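Local coordinates for pyridine nucleotide-disulphide oxidoreductase dimerisation region (Escherichia coli BL21, PDB 6KYY), which probably helps the bacterium resist reactive chlorine stress, as an FAD-dependent flavoprotein disulfide reductase induced by hypochlorous acid, at residues D284-H288 with I316-E320. Sequence-based numbering, arbitrary orientation.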
ATOM      1  N   ASP B 284     -23.427  -2.725  25.474  1.00 38.60           N
ATOM      2  CA  ASP B 284     -24.453  -2.288  24.538  1.00 20.85           C
ATOM      3  C   ASP B 284     -23.866  -2.214  23.131  1.00 22.55           C
ATOM      4  O   ASP B 284     -22.717  -2.591  22.876  1.00 18.21           O
ATOM      5  CB  ASP B 284     -25.002  -0.924  24.951  1.00 17.95           C
ATOM      6  CG  ASP B 284     -26.050  -1.011  26.035  1.00 23.55           C
ATOM      7  OD1 ASP B 284     -26.370  -2.135  26.473  1.00 52.46           O
ATOM      8  OD2 ASP B 284     -26.556   0.054  26.447  1.00 25.05           O
ATOM      9  N   LYS B 285     -24.667  -1.709  22.192  1.00 24.32           N
ATOM     10  CA  LYS B 285     -24.106  -1.150  20.970  1.00 27.84           C
ATOM     11  C   LYS B 285     -23.436   0.191  21.227  1.00 22.33           C
ATOM     12  O   LYS B 285     -22.745   0.708  20.342  1.00 17.49           O
ATOM     13  CB  LYS B 285     -25.193  -1.002  19.902  1.00 28.16           C
ATOM     14  CG  LYS B 285     -26.515  -0.441  20.411  1.00 27.50           C
ATOM     15  CD  LYS B 285     -27.074   0.615  19.469  1.00 23.25           C
ATOM     16  CE  LYS B 285     -28.534   0.922  19.772  1.00 45.77           C
ATOM     17  NZ  LYS B 285     -29.209   1.645  18.656  1.00 44.21           N
ATOM     18  N   ARG B 286     -23.630   0.761  22.416  1.00 16.97           N
ATOM     19  CA  ARG B 286     -22.945   1.965  22.857  1.00 20.18           C
ATOM     20  C   ARG B 286     -21.849   1.662  23.869  1.00 30.41           C
ATOM     21  O   ARG B 286     -21.401   2.569  24.580  1.00 23.13           O
ATOM     22  CB  ARG B 286     -23.949   2.950  23.448  1.00 20.85           C
ATOM     23  CG  ARG B 286     -25.071   3.298  22.505  1.00 19.22           C
ATOM     24  CD  ARG B 286     -26.416   3.276  23.212  1.00 40.62           C
ATOM     25  NE  ARG B 286     -27.116   2.010  23.026  1.00 34.38           N
ATOM     26  CZ  ARG B 286     -28.436   1.879  23.069  1.00 46.53           C
ATOM     27  NH1 ARG B 286     -29.201   2.941  23.282  1.00 49.20           N
ATOM     28  NH2 ARG B 286     -28.992   0.689  22.889  1.00 58.34           N
ATOM     29  N   LEU B 287     -21.425   0.398  23.957  1.00 32.08           N
ATOM     30  CA  LEU B 287     -20.356  -0.026  24.861  1.00 26.19           C
ATOM     31  C   LEU B 287     -20.695   0.302  26.313  1.00 26.76           C
ATOM     32  O   LEU B 287     -19.848   0.761  27.083  1.00 13.62           O
ATOM     33  CB  LEU B 287     -19.020   0.589  24.452  1.00 18.79           C
ATOM     34  CG  LEU B 287     -18.668   0.294  22.995  1.00 16.25           C
ATOM     35  CD1 LEU B 287     -17.822   1.406  22.421  1.00 21.17           C
ATOM     36  CD2 LEU B 287     -17.963  -1.048  22.874  1.00 17.48           C
ATOM     37  N   HIS B 288     -21.949   0.065  26.686  1.00 33.29           N
ATOM     38  CA  HIS B 288     -22.432   0.286  28.041  1.00 21.22           C
ATOM     39  C   HIS B 288     -22.453  -1.044  28.782  1.00 25.18           C
ATOM     40  O   HIS B 288     -23.141  -1.980  28.361  1.00 28.48           O
ATOM     41  CB  HIS B 288     -23.830   0.904  28.030  1.00 18.79           C
ATOM     42  CG  HIS B 288     -23.835   2.395  27.900  1.00 18.98           C
ATOM     43  ND1 HIS B 288     -23.385   3.232  28.899  1.00 32.03           N
ATOM     44  CD2 HIS B 288     -24.248   3.200  26.893  1.00 21.03           C
ATOM     45  CE1 HIS B 288     -23.515   4.488  28.510  1.00 21.80           C
ATOM     46  NE2 HIS B 288     -24.035   4.496  27.296  1.00 21.41           N
ATOM     47  N   ILE B 316     -17.452   5.628  19.378  1.00  9.53           N
ATOM     48  CA  ILE B 316     -18.786   5.463  19.950  1.00  9.84           C
ATOM     49  C   ILE B 316     -18.924   6.296  21.217  1.00 10.10           C
ATOM     50  O   ILE B 316     -19.855   7.098  21.357  1.00 10.33           O
ATOM     51  CB  ILE B 316     -19.080   3.978  20.229  1.00 17.07           C
ATOM     52  CG1 ILE B 316     -18.815   3.120  18.989  1.00  9.01           C
ATOM     53  CG2 ILE B 316     -20.513   3.800  20.710  1.00 12.84           C
ATOM     54  CD1 ILE B 316     -19.552   3.574  17.763  1.00 12.57           C
ATOM     55  N   VAL B 317     -17.991   6.124  22.157  1.00 11.52           N
ATOM     56  CA  VAL B 317     -18.115   6.795  23.446  1.00  8.38           C
ATOM     57  C   VAL B 317     -17.837   8.289  23.320  1.00 13.59           C
ATOM     58  O   VAL B 317     -18.411   9.094  24.063  1.00 20.02           O
ATOM     59  CB  VAL B 317     -17.199   6.128  24.492  1.00  9.99           C
ATOM     60  CG1 VAL B 317     -17.435   4.626  24.519  1.00 18.19           C
ATOM     61  CG2 VAL B 317     -15.736   6.436  24.218  1.00 28.06           C
ATOM     62  N   ARG B 318     -16.970   8.693  22.386  1.00 18.97           N
ATOM     63  CA  ARG B 318     -16.743  10.119  22.179  1.00 19.26           C
ATOM     64  C   ARG B 318     -17.973  10.794  21.588  1.00 18.60           C
ATOM     65  O   ARG B 318     -18.208  11.982  21.836  1.00 22.82           O
ATOM     66  CB  ARG B 318     -15.529  10.343  21.275  1.00 13.80           C
ATOM     67  CG  ARG B 318     -15.052  11.787  21.214  1.00 18.39           C
ATOM     68  CD  ARG B 318     -15.424  12.440  19.890  1.00 26.02           C
ATOM     69  NE  ARG B 318     -15.410  13.900  19.970  1.00 18.27           N
ATOM     70  CZ  ARG B 318     -16.426  14.677  19.608  1.00 21.35           C
ATOM     71  NH1 ARG B 318     -16.327  15.995  19.716  1.00 24.10           N
ATOM     72  NH2 ARG B 318     -17.543  14.137  19.140  1.00 36.50           N
ATOM     73  N   ASP B 319     -18.769  10.052  20.815  1.00  8.35           N
ATOM     74  CA  ASP B 319     -20.002  10.599  20.266  1.00 10.61           C
ATOM     75  C   ASP B 319     -21.096  10.725  21.318  1.00 24.37           C
ATOM     76  O   ASP B 319     -22.073  11.446  21.093  1.00 30.80           O
ATOM     77  CB  ASP B 319     -20.490   9.729  19.108  1.00 13.69           C
ATOM     78  CG  ASP B 319     -21.404  10.481  18.162  1.00 29.49           C
ATOM     79  OD1 ASP B 319     -21.281  11.720  18.071  1.00 19.58           O
ATOM     80  OD2 ASP B 319     -22.244   9.832  17.505  1.00 23.76           O
ATOM     81  N   GLU B 320     -20.963  10.042  22.453  1.00 21.74           N
ATOM     82  CA  GLU B 320     -21.955  10.153  23.514  1.00 21.73           C
ATOM     83  C   GLU B 320     -21.590  11.221  24.538  1.00 24.96           C
ATOM     84  O   GLU B 320     -22.462  11.974  24.984  1.00 25.25           O
ATOM     85  CB  GLU B 320     -22.135   8.805  24.217  1.00 14.57           C
ATOM     86  CG  GLU B 320     -23.213   8.815  25.289  1.00 28.80           C
ATOM     87  CD  GLU B 320     -23.610   7.425  25.736  1.00 15.52           C
ATOM     88  OE1 GLU B 320     -24.650   6.922  25.264  1.00 45.03           O
ATOM     89  OE2 GLU B 320     -22.884   6.837  26.565  1.00 17.55           O
TER
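In the FAD-binding, Rossmann-type part of this flavoprotein disulfide reductase, the turn 284-288, in the loop ahead of strand 294-296, lies against the last turns of helix 307-321, with L287 and H288 meeting I316, V317 and E320. A leucine, an isoleucine and a valine form the buried layer. CD1 of L287 approaches the branch carbon CB of I316 at 3.6 Å and CG1 of V317 at 3.9 Å, and the leucine side chain crosses both at roughly a right angle, so a single methyl bridges two successive helix residues. The CG2 methyl of I316 lies over the turn's backbone, 3.7 Å from CA of R286 and 3.8 Å from O of K285. Beta-branched residues suit this surface because their methyls stand close to the helix and can meet a neighbouring backbone. Beyond this layer, V317 also touches L25 of helix 20-31. L287 takes a left-handed backbone conformation, and a weak bond from D284 N to H288 O, 3.0 Å, helps close the turn. On its more exposed side, where H288 and E320 are only partly buried, the contact becomes polar. E320 has CG anti to its backbone N and an extended chain, which carries its carboxylate across to the edge of the H288 ring, the two planes 37° apart. There W295 meets the imidazole ring and gives OE2 a weak hydrogen bond from its indole NE1. Histidine and glutamate suit this pairing, since an N-H at the ring edge can address both carboxylate oxygens: NE2 of H288 makes a weak, nearly straight bond to OE1 of E320 (3.2 Å, 171°) and a shorter, weak and bent one to its OE2 (2.7 Å, 121°).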